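Local coordinates for ribosomal RNA methyltransferase, putative (Plasmodium falciparum, PDB 2PLW), which binds S-adenosylmethionine and probably methylates the 2'-hydroxyl of a uridine in ribosomal RNA, at residues L163-T177 / R187-R199. Residues are numbered along the deposited sequence; the frame is centred on the assembly and turned at random.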
ATOM      1  N   LEU A 163       8.036  -8.977  11.038  1.00 15.44           N
ATOM      2  CA  LEU A 163       7.818  -8.316   9.750  1.00 15.29           C
ATOM      3  C   LEU A 163       8.490  -6.962   9.744  1.00 15.30           C
ATOM      4  O   LEU A 163       9.107  -6.547   8.749  1.00 14.88           O
ATOM      5  CB  LEU A 163       6.319  -8.179   9.473  1.00 15.11           C
ATOM      6  CG  LEU A 163       5.652  -9.525   9.146  1.00 18.90           C
ATOM      7  CD1 LEU A 163       4.233  -9.311   8.682  1.00 19.62           C
ATOM      8  CD2 LEU A 163       6.413 -10.259   8.088  1.00 21.87           C
ATOM      9  N   LYS A 164       8.393  -6.277  10.862  1.00 15.33           N
ATOM     10  CA  LYS A 164       9.059  -4.970  10.974  1.00 16.64           C
ATOM     11  C   LYS A 164      10.567  -5.122  10.742  1.00 16.39           C
ATOM     12  O   LYS A 164      11.165  -4.393   9.945  1.00 15.60           O
ATOM     13  CB  LYS A 164       8.764  -4.362  12.330  1.00 17.69           C
ATOM     14  CG  LYS A 164       9.288  -2.961  12.485  1.00 20.47           C
ATOM     15  CD  LYS A 164       8.953  -2.475  13.883  1.00 25.97           C
ATOM     16  CE  LYS A 164       9.426  -1.082  14.094  1.00 28.85           C
ATOM     17  NZ  LYS A 164       8.914  -0.596  15.423  1.00 30.73           N
ATOM     18  N   THR A 165      11.169  -6.136  11.372  1.00 15.95           N
ATOM     19  CA  THR A 165      12.606  -6.384  11.239  1.00 16.22           C
ATOM     20  C   THR A 165      12.974  -6.755   9.814  1.00 15.13           C
ATOM     21  O   THR A 165      13.996  -6.323   9.264  1.00 15.39           O
ATOM     22  CB  THR A 165      13.053  -7.447  12.228  1.00 17.26           C
ATOM     23  OG1 THR A 165      12.894  -6.906  13.542  1.00 17.78           O
ATOM     24  CG2 THR A 165      14.507  -7.834  11.995  1.00 19.14           C
ATOM     25  N   TYR A 166      12.104  -7.532   9.190  1.00 15.04           N
ATOM     26  CA  TYR A 166      12.332  -7.892   7.814  1.00 15.65           C
ATOM     27  C   TYR A 166      12.370  -6.631   6.934  1.00 14.74           C
ATOM     28  O   TYR A 166      13.247  -6.469   6.080  1.00 14.95           O
ATOM     29  CB  TYR A 166      11.227  -8.850   7.363  1.00 16.28           C
ATOM     30  CG  TYR A 166      11.388  -9.314   5.948  1.00 18.13           C
ATOM     31  CD1 TYR A 166      12.534  -9.983   5.532  1.00 19.98           C
ATOM     32  CD2 TYR A 166      10.376  -9.088   5.016  1.00 19.79           C
ATOM     33  CE1 TYR A 166      12.674 -10.421   4.204  1.00 21.21           C
ATOM     34  CE2 TYR A 166      10.505  -9.523   3.707  1.00 22.89           C
ATOM     35  CZ  TYR A 166      11.653 -10.178   3.308  1.00 22.14           C
ATOM     36  OH  TYR A 166      11.737 -10.592   1.994  1.00 24.60           O
ATOM     37  N   LEU A 167      11.433  -5.720   7.168  1.00 15.20           N
ATOM     38  CA  LEU A 167      11.365  -4.487   6.371  1.00 13.76           C
ATOM     39  C   LEU A 167      12.567  -3.566   6.609  1.00 14.94           C
ATOM     40  O   LEU A 167      13.016  -2.893   5.692  1.00 13.97           O
ATOM     41  CB  LEU A 167      10.047  -3.754   6.642  1.00 14.61           C
ATOM     42  CG  LEU A 167       8.838  -4.474   6.024  1.00 12.65           C
ATOM     43  CD1 LEU A 167       7.547  -4.026   6.669  1.00 14.41           C
ATOM     44  CD2 LEU A 167       8.748  -4.293   4.504  1.00 12.12           C
ATOM     45  N   LYS A 168      13.089  -3.581   7.836  1.00 15.74           N
ATOM     46  CA  LYS A 168      14.283  -2.817   8.204  1.00 17.56           C
ATOM     47  C   LYS A 168      15.488  -3.295   7.422  1.00 18.38           C
ATOM     48  O   LYS A 168      16.509  -2.612   7.348  1.00 19.22           O
ATOM     49  CB  LYS A 168      14.555  -2.939   9.696  1.00 17.76           C
ATOM     50  CG  LYS A 168      13.625  -2.116  10.558  1.00 19.72           C
ATOM     51  CD  LYS A 168      13.963  -2.247  12.018  1.00 20.89           C
ATOM     52  CE  LYS A 168      13.096  -1.330  12.848  1.00 25.99           C
ATOM     53  NZ  LYS A 168      13.539  -1.405  14.276  1.00 27.63           N
ATOM     54  N   GLY A 169      15.373  -4.474   6.816  1.00 18.96           N
ATOM     55  CA  GLY A 169      16.402  -4.964   5.932  1.00 20.27           C
ATOM     56  C   GLY A 169      16.364  -4.358   4.543  1.00 21.75           C
ATOM     57  O   GLY A 169      17.273  -4.584   3.751  1.00 23.59           O
ATOM     58  N   MET A 170      15.333  -3.581   4.224  1.00 20.27           N
ATOM     59  CA  MET A 170      15.300  -2.972   2.910  1.00 20.83           C
ATOM     60  C   MET A 170      15.001  -1.471   2.877  1.00 18.31           C
ATOM     61  O   MET A 170      15.087  -0.857   1.816  1.00 17.97           O
ATOM     62  CB  MET A 170      14.434  -3.780   1.938  1.00 20.65           C
ATOM     63  CG  MET A 170      12.994  -3.878   2.256  1.00 23.79           C
ATOM     64  SD  MET A 170      12.297  -5.290   1.325  1.00 27.97           S
ATOM     65  CE  MET A 170      11.909  -6.409   2.644  1.00 28.61           C
ATOM     66  N   PHE A 171      14.631  -0.916   4.027  1.00 16.11           N
ATOM     67  CA  PHE A 171      14.366   0.512   4.174  1.00 15.50           C
ATOM     68  C   PHE A 171      15.281   1.124   5.221  1.00 15.78           C
ATOM     69  O   PHE A 171      15.642   0.478   6.210  1.00 16.76           O
ATOM     70  CB  PHE A 171      12.923   0.757   4.617  1.00 14.20           C
ATOM     71  CG  PHE A 171      11.913   0.465   3.567  1.00 14.16           C
ATOM     72  CD1 PHE A 171      11.463   1.469   2.711  1.00 11.15           C
ATOM     73  CD2 PHE A 171      11.415  -0.840   3.413  1.00 13.48           C
ATOM     74  CE1 PHE A 171      10.528   1.196   1.736  1.00 13.08           C
ATOM     75  CE2 PHE A 171      10.468  -1.136   2.431  1.00 14.36           C
ATOM     76  CZ  PHE A 171      10.013  -0.109   1.578  1.00 11.95           C
ATOM     77  N   GLN A 172      15.595   2.400   5.040  1.00 15.88           N
ATOM     78  CA  GLN A 172      16.383   3.075   6.051  1.00 16.71           C
ATOM     79  C   GLN A 172      15.710   3.035   7.414  1.00 17.19           C
ATOM     80  O   GLN A 172      16.381   2.746   8.412  1.00 18.07           O
ATOM     81  CB  GLN A 172      16.654   4.507   5.648  1.00 15.44           C
ATOM     82  CG  GLN A 172      17.588   5.203   6.636  1.00 16.78           C
ATOM     83  CD  GLN A 172      17.574   6.678   6.420  1.00 16.12           C
ATOM     84  OE1 GLN A 172      17.080   7.143   5.408  1.00 16.68           O
ATOM     85  NE2 GLN A 172      18.072   7.447   7.402  1.00 16.53           N
ATOM     86  N   LEU A 173      14.406   3.337   7.464  1.00 17.58           N
ATOM     87  CA  LEU A 173      13.666   3.361   8.736  1.00 19.40           C
ATOM     88  C   LEU A 173      12.303   2.711   8.599  1.00 18.30           C
ATOM     89  O   LEU A 173      11.639   2.865   7.579  1.00 18.09           O
ATOM     90  CB  LEU A 173      13.446   4.776   9.291  1.00 19.31           C
ATOM     91  CG  LEU A 173      14.238   6.077   9.113  1.00 24.46           C
ATOM     92  CD1 LEU A 173      13.656   6.894   7.980  1.00 25.97           C
ATOM     93  CD2 LEU A 173      14.138   6.888  10.415  1.00 23.16           C
ATOM     94  N   VAL A 174      11.861   2.050   9.664  1.00 17.04           N
ATOM     95  CA  VAL A 174      10.535   1.457   9.706  1.00 18.33           C
ATOM     96  C   VAL A 174       9.897   1.731  11.054  1.00 19.41           C
ATOM     97  O   VAL A 174      10.506   1.446  12.094  1.00 19.96           O
ATOM     98  CB  VAL A 174      10.575  -0.081   9.472  1.00 17.74           C
ATOM     99  CG1 VAL A 174       9.161  -0.652   9.506  1.00 19.74           C
ATOM    100  CG2 VAL A 174      11.233  -0.406   8.121  1.00 18.14           C
ATOM    101  N   HIS A 175       8.683   2.272  11.018  1.00 20.69           N
ATOM    102  CA  HIS A 175       7.940   2.686  12.223  1.00 22.85           C
ATOM    103  C   HIS A 175       6.648   1.898  12.316  1.00 23.06           C
ATOM    104  O   HIS A 175       6.015   1.612  11.304  1.00 22.98           O
ATOM    105  CB  HIS A 175       7.613   4.187  12.187  1.00 23.71           C
ATOM    106  CG  HIS A 175       8.784   5.060  11.854  1.00 29.47           C
ATOM    107  ND1 HIS A 175       9.157   5.354  10.557  1.00 34.88           N
ATOM    108  CD2 HIS A 175       9.672   5.702  12.653  1.00 34.00           C
ATOM    109  CE1 HIS A 175      10.220   6.140  10.572  1.00 37.17           C
ATOM    110  NE2 HIS A 175      10.554   6.365  11.832  1.00 37.08           N
ATOM    111  N   THR A 176       6.260   1.515  13.529  1.00 23.34           N
ATOM    112  CA  THR A 176       4.925   0.986  13.739  1.00 24.70           C
ATOM    113  C   THR A 176       4.053   2.114  14.304  1.00 25.39           C
ATOM    114  O   THR A 176       4.454   2.814  15.256  1.00 24.44           O
ATOM    115  CB  THR A 176       4.934  -0.217  14.701  1.00 25.75           C
ATOM    116  OG1 THR A 176       5.953  -1.138  14.304  1.00 27.55           O
ATOM    117  CG2 THR A 176       3.605  -0.934  14.643  1.00 27.11           C
ATOM    118  N   THR A 177       2.878   2.311  13.711  1.00 24.95           N
ATOM    119  CA  THR A 177       1.945   3.319  14.207  1.00 26.25           C
ATOM    120  C   THR A 177       1.197   2.762  15.425  1.00 27.20           C
ATOM    121  O   THR A 177       1.286   1.577  15.713  1.00 27.13           O
ATOM    122  CB  THR A 177       0.930   3.713  13.124  1.00 25.95           C
ATOM    123  OG1 THR A 177       0.055   2.609  12.874  1.00 23.02           O
ATOM    124  CG2 THR A 177       1.649   4.074  11.842  1.00 25.18           C
ATOM    125  N   ARG A 187      -6.760  -5.759  16.660  1.00 34.20           N
ATOM    126  CA  ARG A 187      -6.235  -4.389  16.462  1.00 32.15           C
ATOM    127  C   ARG A 187      -5.370  -4.296  15.195  1.00 30.91           C
ATOM    128  O   ARG A 187      -4.678  -5.250  14.841  1.00 31.33           O
ATOM    129  CB  ARG A 187      -5.381  -3.975  17.660  1.00 32.89           C
ATOM    130  CG  ARG A 187      -6.141  -3.538  18.907  1.00 32.82           C
ATOM    131  CD  ARG A 187      -5.475  -4.124  20.124  1.00 35.97           C
ATOM    132  NE  ARG A 187      -4.375  -3.321  20.652  1.00 37.59           N
ATOM    133  CZ  ARG A 187      -3.301  -3.827  21.259  1.00 38.81           C
ATOM    134  NH1 ARG A 187      -2.359  -3.018  21.728  1.00 39.62           N
ATOM    135  NH2 ARG A 187      -3.155  -5.147  21.391  1.00 39.52           N
ATOM    136  N   GLU A 188      -5.400  -3.139  14.534  1.00 28.73           N
ATOM    137  CA  GLU A 188      -4.637  -2.912  13.302  1.00 26.33           C
ATOM    138  C   GLU A 188      -3.591  -1.824  13.457  1.00 24.27           C
ATOM    139  O   GLU A 188      -3.780  -0.861  14.200  1.00 23.46           O
ATOM    140  CB  GLU A 188      -5.565  -2.536  12.161  1.00 27.08           C
ATOM    141  CG  GLU A 188      -6.261  -3.724  11.523  1.00 29.55           C
ATOM    142  CD  GLU A 188      -7.321  -3.298  10.538  1.00 33.74           C
ATOM    143  OE1 GLU A 188      -7.794  -2.142  10.636  1.00 34.94           O
ATOM    144  OE2 GLU A 188      -7.679  -4.126   9.660  1.00 37.14           O
ATOM    145  N   ILE A 189      -2.472  -1.989  12.755  1.00 20.94           N
ATOM    146  CA  ILE A 189      -1.401  -1.002  12.775  1.00 18.92           C
ATOM    147  C   ILE A 189      -0.981  -0.814  11.336  1.00 17.60           C
ATOM    148  O   ILE A 189      -1.376  -1.609  10.478  1.00 16.21           O
ATOM    149  CB  ILE A 189      -0.161  -1.447  13.611  1.00 19.35           C
ATOM    150  CG1 ILE A 189       0.367  -2.832  13.171  1.00 19.88           C
ATOM    151  CG2 ILE A 189      -0.462  -1.453  15.130  1.00 19.86           C
ATOM    152  CD1 ILE A 189       1.579  -2.753  12.252  1.00 24.49           C
ATOM    153  N   TYR A 190      -0.215   0.240  11.088  1.00 17.00           N
ATOM    154  CA  TYR A 190       0.482   0.387   9.817  1.00 17.56           C
ATOM    155  C   TYR A 190       1.976   0.298  10.061  1.00 16.51           C
ATOM    156  O   TYR A 190       2.473   0.847  11.041  1.00 17.19           O
ATOM    157  CB  TYR A 190       0.131   1.716   9.139  1.00 18.23           C
ATOM    158  CG  TYR A 190      -1.308   1.825   8.703  1.00 18.57           C
ATOM    159  CD1 TYR A 190      -1.718   1.367   7.439  1.00 18.31           C
ATOM    160  CD2 TYR A 190      -2.269   2.390   9.550  1.00 19.75           C
ATOM    161  CE1 TYR A 190      -3.032   1.480   7.020  1.00 19.16           C
ATOM    162  CE2 TYR A 190      -3.603   2.503   9.140  1.00 19.29           C
ATOM    163  CZ  TYR A 190      -3.976   2.038   7.884  1.00 20.20           C
ATOM    164  OH  TYR A 190      -5.302   2.161   7.514  1.00 21.74           O
ATOM    165  N   LEU A 191       2.689  -0.396   9.166  1.00 15.41           N
ATOM    166  CA  LEU A 191       4.143  -0.356   9.144  1.00 15.17           C
ATOM    167  C   LEU A 191       4.518   0.726   8.126  1.00 14.91           C
ATOM    168  O   LEU A 191       4.144   0.633   6.968  1.00 15.06           O
ATOM    169  CB  LEU A 191       4.736  -1.706   8.758  1.00 16.09           C
ATOM    170  CG  LEU A 191       4.389  -2.863   9.714  1.00 16.95           C
ATOM    171  CD1 LEU A 191       4.545  -4.243   9.015  1.00 19.46           C
ATOM    172  CD2 LEU A 191       5.226  -2.793  10.982  1.00 21.61           C
ATOM    173  N   VAL A 192       5.166   1.774   8.611  1.00 14.06           N
ATOM    174  CA  VAL A 192       5.570   2.922   7.797  1.00 13.85           C
ATOM    175  C   VAL A 192       7.049   2.820   7.481  1.00 14.23           C
ATOM    176  O   VAL A 192       7.900   2.882   8.382  1.00 14.27           O
ATOM    177  CB  VAL A 192       5.266   4.257   8.546  1.00 14.77           C
ATOM    178  CG1 VAL A 192       5.672   5.440   7.674  1.00 14.74           C
ATOM    179  CG2 VAL A 192       3.812   4.327   8.864  1.00 14.31           C
ATOM    180  N   CYS A 193       7.378   2.674   6.191  1.00 13.29           N
ATOM    181  CA  CYS A 193       8.732   2.385   5.801  1.00 13.08           C
ATOM    182  C   CYS A 193       9.234   3.497   4.906  1.00 13.17           C
ATOM    183  O   CYS A 193       8.632   3.788   3.873  1.00 13.55           O
ATOM    184  CB  CYS A 193       8.770   1.068   5.002  1.00 13.42           C
ATOM    185  SG  CYS A 193       7.947  -0.306   5.854  1.00 13.60           S
ATOM    186  N   LYS A 194      10.354   4.090   5.313  1.00 13.81           N
ATOM    187  CA  LYS A 194      10.925   5.228   4.634  1.00 13.84           C
ATOM    188  C   LYS A 194      12.296   4.962   4.070  1.00 12.59           C
ATOM    189  O   LYS A 194      13.173   4.388   4.732  1.00 12.41           O
ATOM    190  CB  LYS A 194      10.951   6.422   5.599  1.00 15.47           C
ATOM    191  CG  LYS A 194       9.590   6.695   6.258  1.00 20.18           C
ATOM    192  CD  LYS A 194       8.672   7.596   5.420  1.00 27.64           C
ATOM    193  CE  LYS A 194       9.025   9.082   5.536  1.00 31.35           C
ATOM    194  NZ  LYS A 194       8.475   9.782   6.753  1.00 33.59           N
ATOM    195  N   ASN A 195      12.462   5.391   2.814  1.00 11.03           N
ATOM    196  CA  ASN A 195      13.711   5.408   2.087  1.00 11.21           C
ATOM    197  C   ASN A 195      14.155   3.987   1.732  1.00 11.36           C
ATOM    198  O   ASN A 195      15.070   3.417   2.317  1.00 11.66           O
ATOM    199  CB  ASN A 195      14.787   6.261   2.827  1.00 11.63           C
ATOM    200  CG  ASN A 195      16.014   6.512   1.980  1.00 13.55           C
ATOM    201  OD1 ASN A 195      15.968   6.435   0.759  1.00 14.79           O
ATOM    202  ND2 ASN A 195      17.129   6.840   2.641  1.00 12.81           N
ATOM    203  N   PHE A 196      13.476   3.448   0.708  1.00 11.34           N
ATOM    204  CA  PHE A 196      13.859   2.142   0.194  1.00 11.80           C
ATOM    205  C   PHE A 196      15.307   2.156  -0.274  1.00 12.10           C
ATOM    206  O   PHE A 196      15.682   2.959  -1.134  1.00 11.22           O
ATOM    207  CB  PHE A 196      12.963   1.763  -0.983  1.00 11.98           C
ATOM    208  CG  PHE A 196      13.245   0.358  -1.522  1.00 12.29           C
ATOM    209  CD1 PHE A 196      12.913  -0.754  -0.751  1.00 13.36           C
ATOM    210  CD2 PHE A 196      13.842   0.162  -2.774  1.00 12.83           C
ATOM    211  CE1 PHE A 196      13.157  -2.065  -1.234  1.00 14.85           C
ATOM    212  CE2 PHE A 196      14.105  -1.121  -3.259  1.00 16.87           C
ATOM    213  CZ  PHE A 196      13.757  -2.238  -2.488  1.00 14.33           C
ATOM    214  N   LEU A 197      16.090   1.223   0.263  1.00 13.72           N
ATOM    215  CA  LEU A 197      17.497   1.085  -0.107  1.00 16.37           C
ATOM    216  C   LEU A 197      17.818  -0.214  -0.838  1.00 18.32           C
ATOM    217  O   LEU A 197      18.958  -0.417  -1.245  1.00 19.25           O
ATOM    218  CB  LEU A 197      18.396   1.178   1.145  1.00 16.21           C
ATOM    219  CG  LEU A 197      18.266   2.471   1.955  1.00 18.29           C
ATOM    220  CD1 LEU A 197      18.979   2.343   3.296  1.00 22.73           C
ATOM    221  CD2 LEU A 197      18.736   3.657   1.168  1.00 19.75           C
ATOM    222  N   GLY A 198      16.835  -1.100  -0.976  1.00 19.54           N
ATOM    223  CA  GLY A 198      17.109  -2.467  -1.476  1.00 22.21           C
ATOM    224  C   GLY A 198      17.724  -3.316  -0.375  1.00 25.04           C
ATOM    225  O   GLY A 198      17.945  -2.841   0.754  1.00 25.19           O
ATOM    226  N   ARG A 199      18.040  -4.568  -0.698  1.00 27.42           N
ATOM    227  CA  ARG A 199      18.622  -5.477   0.311  1.00 28.73           C
ATOM    228  C   ARG A 199      20.143  -5.354   0.390  1.00 29.23           C
ATOM    229  O   ARG A 199      20.785  -4.862  -0.545  1.00 29.23           O
ATOM    230  CB  ARG A 199      18.239  -6.927   0.057  1.00 29.71           C
ATOM    231  CG  ARG A 199      16.976  -7.137  -0.774  1.00 32.81           C
ATOM    232  CD  ARG A 199      16.254  -8.378  -0.314  1.00 38.21           C
ATOM    233  NE  ARG A 199      15.567  -8.113   0.943  1.00 43.02           N
ATOM    234  CZ  ARG A 199      15.045  -9.039   1.739  1.00 44.61           C
ATOM    235  NH1 ARG A 199      15.114 -10.333   1.431  1.00 45.40           N
ATOM    236  NH2 ARG A 199      14.454  -8.655   2.858  1.00 47.29           N
TER
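Ile189 meets Thr176 through methyl groups, its CD1 lying 3.6 Å from Thr176 CG2. At Tyr190 the backbone is gripped twice by Thr177: Tyr190 O accepts from Thr177 N, and Tyr190 N donates to Thr177 OG1 (3.0 Å, 168° at the hydrogen). That hydroxyl is put there by a chi1 that tucks it between its own backbone N and carbonyl carbon. The Tyr190 ring turns off toward Lys153, the predicted proton acceptor, and its OH bonds Asp113. Leu191 spreads its methyls under helix 160-168, CD1 against Leu167 CD1 at 3.8 Å and CD2 near Thr176 OG1. Val192 and His175 exchange two backbone bonds, the mark of an antiparallel hydrogen-bonded pair. Strands 188-196 and 171-176, in an antiparallel register pairing Leu173 with Lys194, Val174 with Cys193 and His175 with Val192, form the hairpin that closes the Rossmann-like methyltransferase sheet, in strand order 3-2-1-4-5-7-6, with 171-176 at one edge. Cys193 sets CB over the centre of the Phe171 ring, a CH-pi contact 3.4 Å from the centroid and 7° off the normal, while SG reaches Leu167 CD1. Opposite Lys194 stand both Gln172 and Leu173, a classic beta bulge: Leu173 and Lys194 exchange two backbone bonds, while Gln172 N donates to Asn195 O. The bent Lys194 chain carries NZ away to a hydrogen bond with Tyr17 O. Past the bulge, Asn195 ND2 donates to Gln172 OE1 at 2.8 Å, the oxygen lying in the Asn195 amide plane although the two amides are steeply turned. Phe196 presents its edge to the Phe171 face not taken by Cys193, a T-shaped pair with centroids 5.3 Å apart and planes at 67°. Leu197 N then bonds Met170 O (2.8 Å), with Gly198 N a weak second donor.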